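Local coordinates for protein linoleate 11-lipoxygenase (Gaeumannomyces graminis, PDB 5FX8) that oxygenates linoleic and alpha-linolenic acids at a catalytic manganese centre, giving 11S- and 13R-hydroperoxy fatty acids, at residues V194-K197 / T201-E204; M315-R320 / R410-F415; A414-T419 / D465-V470. One frame throughout, in Å; residues are numbered along the deposited sequence.

Interaction 1 of 3, residues V194-K197 / T201-E204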
loop_
_atom_site.group_PDB
_atom_site.type_symbol
_atom_site.label_atom_id
_atom_site.label_comp_id
_atom_site.label_asym_id
_atom_site.label_seq_id
_atom_site.Cartn_x
_atom_site.Cartn_y
_atom_site.Cartn_z
ATOM N N VAL A 194 7.592 -37.148 -20.837
ATOM C CA VAL A 194 7.968 -36.127 -19.876
ATOM C C VAL A 194 6.986 -36.120 -18.718
ATOM O O VAL A 194 7.381 -36.122 -17.547
ATOM C CB VAL A 194 8.038 -34.754 -20.565
ATOM C CG1 VAL A 194 8.732 -33.783 -19.696
ATOM C CG2 VAL A 194 8.742 -34.860 -21.872
ATOM N N VAL A 195 5.691 -36.133 -19.032
ATOM C CA VAL A 195 4.667 -36.140 -17.991
ATOM C C VAL A 195 4.816 -37.364 -17.100
ATOM O O VAL A 195 4.671 -37.276 -15.883
ATOM C CB VAL A 195 3.263 -36.058 -18.614
ATOM C CG1 VAL A 195 2.219 -35.937 -17.541
ATOM C CG2 VAL A 195 3.167 -34.881 -19.537
ATOM N N LYS A 196 5.125 -38.516 -17.678
ATOM C CA LYS A 196 5.241 -39.717 -16.863
ATOM C C LYS A 196 6.460 -39.652 -15.957
ATOM O O LYS A 196 6.374 -39.995 -14.771
ATOM C CB LYS A 196 5.295 -40.951 -17.751
ATOM C CG LYS A 196 5.527 -42.253 -17.025
ATOM C CD LYS A 196 4.288 -42.691 -16.296
ATOM C CE LYS A 196 3.175 -42.958 -17.257
ATOM N NZ LYS A 196 2.046 -43.497 -16.486
ATOM N N LYS A 197 7.603 -39.200 -16.483
ATOM C CA LYS A 197 8.775 -39.125 -15.610
ATOM C C LYS A 197 8.644 -38.034 -14.552
ATOM O O LYS A 197 9.307 -38.116 -13.519
ATOM C CB LYS A 197 10.058 -38.914 -16.422
ATOM C CG LYS A 197 10.400 -40.073 -17.321
ATOM C CD LYS A 197 11.878 -40.174 -17.624
ATOM C CE LYS A 197 12.430 -38.864 -18.083
ATOM N NZ LYS A 197 13.883 -38.787 -17.766
ATOM N N THR A 201 2.286 -40.284 -13.655
ATOM C CA THR A 201 0.971 -40.620 -14.171
ATOM C C THR A 201 0.820 -39.880 -15.491
ATOM O O THR A 201 1.817 -39.507 -16.113
ATOM C CB THR A 201 -0.103 -40.340 -13.093
ATOM O OG1 THR A 201 -1.421 -40.614 -13.578
ATOM C CG2 THR A 201 -0.031 -38.916 -12.556
ATOM N N THR A 202 -0.403 -39.698 -15.963
ATOM C CA THR A 202 -0.617 -39.038 -17.246
ATOM C C THR A 202 -1.446 -37.777 -17.084
ATOM O O THR A 202 -2.156 -37.601 -16.095
ATOM C CB THR A 202 -1.339 -39.940 -18.232
ATOM O OG1 THR A 202 -2.697 -40.077 -17.809
ATOM C CG2 THR A 202 -0.694 -41.283 -18.260
ATOM N N LEU A 203 -1.371 -36.916 -18.099
ATOM C CA LEU A 203 -2.248 -35.753 -18.147
ATOM C C LEU A 203 -3.714 -36.157 -18.156
ATOM O O LEU A 203 -4.545 -35.492 -17.539
ATOM C CB LEU A 203 -1.949 -34.900 -19.376
ATOM C CG LEU A 203 -0.771 -33.945 -19.351
ATOM C CD1 LEU A 203 -0.908 -33.093 -20.541
ATOM C CD2 LEU A 203 -0.754 -33.091 -18.134
ATOM N N GLU A 204 -4.063 -37.223 -18.870
ATOM C CA GLU A 204 -5.447 -37.672 -18.861
ATOM C C GLU A 204 -5.873 -38.069 -17.456
ATOM O O GLU A 204 -6.921 -37.637 -16.971
ATOM C CB GLU A 204 -5.622 -38.824 -19.839
ATOM C CG GLU A 204 -5.473 -38.407 -21.311
ATOM C CD GLU A 204 -4.025 -38.029 -21.766
ATOM O OE1 GLU A 204 -3.021 -38.567 -21.237
ATOM O OE2 GLU A 204 -3.894 -37.183 -22.691
#
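Thr201 meets the helix through its backbone: its carbonyl O lies 3.5 Å from Lys196 CA, with an angle of 146° at the hydrogen, a CA-H...O contact and the only directed interaction between 194-197 and 201-204. Its own CB points away from the helix, so it is the peptide, not the hydroxyl, that meets the helix. Lys196 wraps over this peptide. Its CG stands anti to the backbone N (chi1 175°), and bends at chi2 and chi3 fold the chain back, bringing CD and CE alongside the same carbonyl and NZ to 3.8 Å from Thr201 CA. At Thr202 the methyl CG2 comes within 3.9 Å of Lys196 NZ, the two side chains lying side by side and pointing the same way. The hydroxyl has other work: Thr202 is an N-cap residue, and OG1 accepts a hydrogen bond from Ala205 N at the start of helix 203-208. Leu203 brings in the apolar half. Its CG sits 4.0 Å from Val195 CG1, the two side chains crossing at about a right angle, while Val195 CG1 also reaches the Leu203 backbone N at 3.8 Å. Val195 and Leu203 are buried, whereas Lys196 lies at the surface beside the two threonines. Thr199 bonds through OG1 to both Val195 O and Thr201 N, tying the helix end to the second segment. The contact closes a tight turn between two short successive helices, 192-199 and 203-208; Val195 also packs on Val190, Val194 rests on the loop residues Thr263 and Leu265, and strand 212-216 of the five-stranded antiparallel sheet follows helix 203-208.

Interaction 2 of 3, residues M315-R320 / R410-F415; sequences MGVLNR and RFMQAF
Val317 and Phe415 make a buried, wholly apolar helix-to-helix contact, joining the short helix 313-321 to the long helix 396-420 in the helical body of the enzyme. Only a few side chains bridge the gap, for the backbones stay well apart: the nearest CA atoms, those of Val317 and Phe415, are 9.7 Å from each other. Val317 CG2 lies over one face of the Phe415 ring, 4.2 Å from its centroid and 28° off the ring normal, a CH-pi contact. It leans toward the far end of the ring, with CZ the closest carbon at 3.8 Å. Phe415 gets there because its CG is anti to the backbone N (chi1 166°). The valine and the ring run antiparallel, each passing the other. The other valine branch, CG1, touches Met412 CE at 4.2 Å, so one valine spans residues a turn apart on the long helix. Both helices belong to the mostly helical catalytic domain of the lipoxygenase fold, and other parts of it pack alongside. Tyr568 of helix 566-587 touches Val317 and meets Phe411 edge-to-face, while Phe555 from a loop stacks on Phe411. Met412, whose SD lies in plane at the Phe411 ring edge, also packs against Leu467, Thr468 and Ala471 of helix 460-481.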
loop_
_atom_site.group_PDB
_atom_site.type_symbol
_atom_site.label_atom_id
_atom_site.label_comp_id
_atom_site.label_asym_id
_atom_site.label_seq_id
_atom_site.Cartn_x
_atom_site.Cartn_y
_atom_site.Cartn_z
ATOM N N MET A 315 -23.141 5.054 6.306
ATOM C CA MET A 315 -22.399 6.046 5.545
ATOM C C MET A 315 -21.086 6.375 6.213
ATOM O O MET A 315 -20.073 6.541 5.537
ATOM C CB MET A 315 -23.218 7.324 5.371
ATOM C CG MET A 315 -22.638 8.322 4.361
ATOM S SD MET A 315 -22.713 7.658 2.696
ATOM C CE MET A 315 -21.023 7.264 2.338
ATOM N N GLY A 316 -21.087 6.483 7.538
ATOM C CA GLY A 316 -19.862 6.794 8.253
ATOM C C GLY A 316 -18.837 5.679 8.194
ATOM O O GLY A 316 -17.643 5.936 8.034
ATOM N N VAL A 317 -19.280 4.426 8.299
ATOM C CA VAL A 317 -18.316 3.338 8.169
ATOM C C VAL A 317 -17.802 3.218 6.719
ATOM O O VAL A 317 -16.610 2.959 6.484
ATOM C CB VAL A 317 -18.951 2.048 8.707
ATOM C CG1 VAL A 317 -18.150 0.823 8.388
ATOM C CG2 VAL A 317 -19.073 2.181 10.178
ATOM N N LEU A 318 -18.668 3.428 5.725
ATOM C CA LEU A 318 -18.190 3.372 4.351
ATOM C C LEU A 318 -17.198 4.492 4.068
ATOM O O LEU A 318 -16.156 4.258 3.454
ATOM C CB LEU A 318 -19.354 3.429 3.374
ATOM C CG LEU A 318 -20.173 2.158 3.216
ATOM C CD1 LEU A 318 -21.240 2.436 2.235
ATOM C CD2 LEU A 318 -19.362 1.023 2.738
ATOM N N ASN A 319 -17.491 5.707 4.534
ATOM C CA ASN A 319 -16.519 6.788 4.403
ATOM C C ASN A 319 -15.206 6.420 5.038
ATOM O O ASN A 319 -14.147 6.689 4.477
ATOM C CB ASN A 319 -17.024 8.074 5.031
ATOM C CG ASN A 319 -17.922 8.771 4.143
ATOM O OD1 ASN A 319 -17.926 8.456 2.974
ATOM N ND2 ASN A 319 -18.740 9.670 4.656
ATOM N N ARG A 320 -15.252 5.834 6.222
ATOM C CA ARG A 320 -14.005 5.438 6.855
ATOM C C ARG A 320 -13.232 4.446 5.996
ATOM O O ARG A 320 -12.025 4.585 5.823
ATOM C CB ARG A 320 -14.281 4.856 8.232
ATOM C CG ARG A 320 -13.063 4.245 8.840
ATOM C CD ARG A 320 -12.248 5.316 9.434
ATOM N NE ARG A 320 -11.158 4.825 10.245
ATOM C CZ ARG A 320 -10.234 5.600 10.785
ATOM N NH1 ARG A 320 -10.282 6.906 10.618
ATOM N NH2 ARG A 320 -9.288 5.074 11.522
ATOM N N ARG A 410 -17.455 -10.697 12.267
ATOM C CA ARG A 410 -17.910 -10.510 13.631
ATOM C C ARG A 410 -18.181 -9.037 13.911
ATOM O O ARG A 410 -19.261 -8.685 14.398
ATOM C CB ARG A 410 -16.899 -11.086 14.604
ATOM C CG ARG A 410 -17.326 -10.989 16.035
ATOM C CD ARG A 410 -16.222 -11.479 16.929
ATOM N NE ARG A 410 -15.741 -12.796 16.509
ATOM C CZ ARG A 410 -16.304 -13.940 16.895
ATOM N NH1 ARG A 410 -17.368 -13.925 17.708
ATOM N NH2 ARG A 410 -15.815 -15.098 16.469
ATOM N N PHE A 411 -17.227 -8.156 13.587
ATOM C CA PHE A 411 -17.483 -6.742 13.831
ATOM C C PHE A 411 -18.708 -6.261 13.071
ATOM O O PHE A 411 -19.530 -5.527 13.616
ATOM C CB PHE A 411 -16.291 -5.875 13.463
ATOM C CG PHE A 411 -16.587 -4.417 13.547
ATOM C CD1 PHE A 411 -17.108 -3.736 12.463
ATOM C CD2 PHE A 411 -16.374 -3.733 14.713
ATOM C CE1 PHE A 411 -17.402 -2.434 12.549
ATOM C CE2 PHE A 411 -16.653 -2.414 14.796
ATOM C CZ PHE A 411 -17.180 -1.766 13.717
ATOM N N MET A 412 -18.823 -6.611 11.795
ATOM C CA MET A 412 -19.910 -6.046 11.018
ATOM C C MET A 412 -21.236 -6.546 11.533
ATOM O O MET A 412 -22.224 -5.815 11.531
ATOM C CB MET A 412 -19.750 -6.362 9.533
ATOM C CG MET A 412 -18.679 -5.585 8.847
ATOM S SD MET A 412 -18.833 -3.795 8.978
ATOM C CE MET A 412 -17.429 -3.319 7.989
ATOM N N GLN A 413 -21.277 -7.796 11.964
ATOM C CA GLN A 413 -22.490 -8.348 12.545
ATOM C C GLN A 413 -22.877 -7.587 13.797
ATOM O O GLN A 413 -24.033 -7.201 13.970
ATOM C CB GLN A 413 -22.299 -9.824 12.854
ATOM C CG GLN A 413 -23.582 -10.502 13.274
ATOM C CD GLN A 413 -24.501 -10.807 12.101
ATOM O OE1 GLN A 413 -24.153 -11.602 11.229
ATOM N NE2 GLN A 413 -25.682 -10.185 12.080
ATOM N N ALA A 414 -21.911 -7.317 14.668
ATOM C CA ALA A 414 -22.270 -6.551 15.849
ATOM C C ALA A 414 -22.641 -5.116 15.494
ATOM O O ALA A 414 -23.497 -4.529 16.149
ATOM C CB ALA A 414 -21.150 -6.592 16.875
ATOM N N PHE A 415 -22.038 -4.545 14.457
ATOM C CA PHE A 415 -22.358 -3.179 14.066
ATOM C C PHE A 415 -23.775 -3.077 13.524
ATOM O O PHE A 415 -24.501 -2.137 13.857
ATOM C CB PHE A 415 -21.332 -2.683 13.042
ATOM C CG PHE A 415 -21.740 -1.437 12.325
ATOM C CD1 PHE A 415 -21.888 -0.249 12.999
ATOM C CD2 PHE A 415 -21.968 -1.452 10.976
ATOM C CE1 PHE A 415 -22.269 0.879 12.358
ATOM C CE2 PHE A 415 -22.339 -0.296 10.312
ATOM C CZ PHE A 415 -22.492 0.861 11.008
#

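Interaction 3 of 3, residues A414-T419 / D465-V470; sequences AFVDST and DVLTHV
Leu467 CD1 is the one atom of 465-470 that does the touching, meeting two successive residues of helix 396-420. It lies at the edge of the Phe415 ring, in plane, 4.0 Å from CE2 and hardly farther from CD2; the two side chains cross at about a right angle. The same methyl stands 4.1 Å from Val416 CG2, the branch anti to the carbonyl carbon. Leu467 reaches so far because CG is set beside its backbone N (chi1 -55°) and the chain then extends to CD1 (chi2 -176°). Even so the helices are not tight against each other, with 9.3 Å between the closest CA atoms, Val416 and Leu467.

One shell out, Leu467 also packs on Met412 and on Val314 of helix 313-321, and Val416 leans on Leu463 and Val464, a turn earlier on the helix of Leu467. Phe415 has its backbone carbonyl doubly used: Thr419 OG1 donates to Phe415 O at 3.0 Å, tilted 28° from the carbonyl plane, and Thr419 N reaches that oxygen from the other face. Farther out, two salt bridges tie the same pair of helices where they are less buried, Asp417 to Arg460 and Asp465 to Arg409. Helix 460-481 goes on to carry the manganese ligand His478, although the metal site is well removed from this contact. With only apolar groups meeting at Leu467, the contact probably rests on van der Waals fit and exclusion of water, and the two salt bridges add a directional, charged tie between the same helices.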
loop_
_atom_site.group_PDB
_atom_site.type_symbol
_atom_site.label_atom_id
_atom_site.label_comp_id
_atom_site.label_asym_id
_atom_site.label_seq_id
_atom_site.Cartn_x
_atom_site.Cartn_y
_atom_site.Cartn_z
ATOM N N ALA A 414 -21.911 -7.317 14.668
ATOM C CA ALA A 414 -22.270 -6.551 15.849
ATOM C C ALA A 414 -22.641 -5.116 15.494
ATOM O O ALA A 414 -23.497 -4.529 16.149
ATOM C CB ALA A 414 -21.150 -6.592 16.875
ATOM N N PHE A 415 -22.038 -4.545 14.457
ATOM C CA PHE A 415 -22.358 -3.179 14.066
ATOM C C PHE A 415 -23.775 -3.077 13.524
ATOM O O PHE A 415 -24.501 -2.137 13.857
ATOM C CB PHE A 415 -21.332 -2.683 13.042
ATOM C CG PHE A 415 -21.740 -1.437 12.325
ATOM C CD1 PHE A 415 -21.888 -0.249 12.999
ATOM C CD2 PHE A 415 -21.968 -1.452 10.976
ATOM C CE1 PHE A 415 -22.269 0.879 12.358
ATOM C CE2 PHE A 415 -22.339 -0.296 10.312
ATOM C CZ PHE A 415 -22.492 0.861 11.008
ATOM N N VAL A 416 -24.184 -4.041 12.701
ATOM C CA VAL A 416 -25.526 -4.035 12.137
ATOM C C VAL A 416 -26.551 -4.297 13.221
ATOM O O VAL A 416 -27.567 -3.599 13.302
ATOM C CB VAL A 416 -25.637 -5.051 10.986
ATOM C CG1 VAL A 416 -27.067 -5.188 10.507
ATOM C CG2 VAL A 416 -24.802 -4.608 9.853
ATOM N N ASP A 417 -26.283 -5.270 14.101
ATOM C CA ASP A 417 -27.196 -5.498 15.214
ATOM C C ASP A 417 -27.292 -4.270 16.113
ATOM O O ASP A 417 -28.373 -3.925 16.582
ATOM C CB ASP A 417 -26.775 -6.722 16.024
ATOM C CG ASP A 417 -26.960 -8.043 15.274
ATOM O OD1 ASP A 417 -27.788 -8.158 14.335
ATOM O OD2 ASP A 417 -26.241 -8.987 15.650
ATOM N N SER A 418 -26.187 -3.575 16.339
ATOM C CA SER A 418 -26.258 -2.379 17.170
ATOM C C SER A 418 -27.085 -1.280 16.504
ATOM O O SER A 418 -27.805 -0.536 17.177
ATOM C CB SER A 418 -24.847 -1.895 17.489
ATOM O OG SER A 418 -24.832 -0.526 17.885
ATOM N N THR A 419 -27.003 -1.163 15.186
ATOM C CA THR A 419 -27.720 -0.094 14.503
ATOM C C THR A 419 -29.209 -0.375 14.381
ATOM O O THR A 419 -30.024 0.540 14.488
ATOM C CB THR A 419 -27.101 0.103 13.127
ATOM O OG1 THR A 419 -25.761 0.514 13.308
ATOM C CG2 THR A 419 -27.856 1.112 12.309
ATOM N N ASP A 465 -22.940 -8.997 4.617
ATOM C CA ASP A 465 -22.075 -9.447 3.529
ATOM C C ASP A 465 -21.461 -8.278 2.785
ATOM O O ASP A 465 -20.265 -8.269 2.510
ATOM C CB ASP A 465 -22.850 -10.296 2.546
ATOM C CG ASP A 465 -23.164 -11.657 3.072
ATOM O OD1 ASP A 465 -22.594 -12.059 4.120
ATOM O OD2 ASP A 465 -23.998 -12.318 2.415
ATOM N N VAL A 466 -22.279 -7.295 2.442
ATOM C CA VAL A 466 -21.797 -6.118 1.733
ATOM C C VAL A 466 -20.705 -5.407 2.526
ATOM O O VAL A 466 -19.604 -5.159 2.016
ATOM C CB VAL A 466 -22.980 -5.188 1.416
ATOM C CG1 VAL A 466 -22.509 -3.817 0.976
ATOM C CG2 VAL A 466 -23.811 -5.809 0.356
ATOM N N LEU A 467 -20.983 -5.089 3.790
ATOM C CA LEU A 467 -20.022 -4.357 4.606
ATOM C C LEU A 467 -18.761 -5.177 4.882
ATOM O O LEU A 467 -17.648 -4.631 4.904
ATOM C CB LEU A 467 -20.685 -3.916 5.903
ATOM C CG LEU A 467 -21.966 -3.099 5.749
ATOM C CD1 LEU A 467 -22.513 -2.628 7.075
ATOM C CD2 LEU A 467 -21.730 -1.910 4.829
ATOM N N THR A 468 -18.908 -6.486 5.071
ATOM C CA THR A 468 -17.742 -7.343 5.227
ATOM C C THR A 468 -16.888 -7.358 3.969
ATOM O O THR A 468 -15.660 -7.267 4.039
ATOM C CB THR A 468 -18.187 -8.747 5.583
ATOM O OG1 THR A 468 -19.087 -8.656 6.671
ATOM C CG2 THR A 468 -17.030 -9.561 6.021
ATOM N N HIS A 469 -17.518 -7.468 2.817
ATOM C CA HIS A 469 -16.756 -7.535 1.591
ATOM C C HIS A 469 -16.054 -6.213 1.303
ATOM O O HIS A 469 -14.933 -6.206 0.788
ATOM C CB HIS A 469 -17.679 -7.942 0.456
ATOM C CG HIS A 469 -16.959 -8.256 -0.799
ATOM N ND1 HIS A 469 -16.002 -9.237 -0.877
ATOM C CD2 HIS A 469 -17.027 -7.695 -2.023
ATOM C CE1 HIS A 469 -15.518 -9.276 -2.102
ATOM N NE2 HIS A 469 -16.125 -8.351 -2.818
ATOM N N VAL A 470 -16.673 -5.083 1.645
ATOM C CA VAL A 470 -15.968 -3.834 1.414
ATOM C C VAL A 470 -14.770 -3.725 2.341
ATOM O O VAL A 470 -13.650 -3.455 1.893
ATOM C CB VAL A 470 -16.885 -2.611 1.546
ATOM C CG1 VAL A 470 -16.029 -1.395 1.394
ATOM C CG2 VAL A 470 -17.927 -2.615 0.482
#

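Interactions 2 and 3 are neighbours, their centres about 5 Å apart, and both use helix 396-420, sharing Phe415: one side of its ring is met by helix 313-321 and its edge by helix 460-481. Met412 also packs against helix 460-481, and side chains of all three helices meet around Phe415, Met412 and Leu467. Interaction 1 stands apart, about 51 Å from interaction 2 between centres and on the opposite side of the chain's centre. It is partly buried and local, closing a turn between successive helices, where interactions 2 and 3 join helices distant in sequence. Its chemistry follows: backbone oxygen, capping hydroxyl and lysine chain accompany a small apolar pair, whereas the two buried contacts join apolar side chains only.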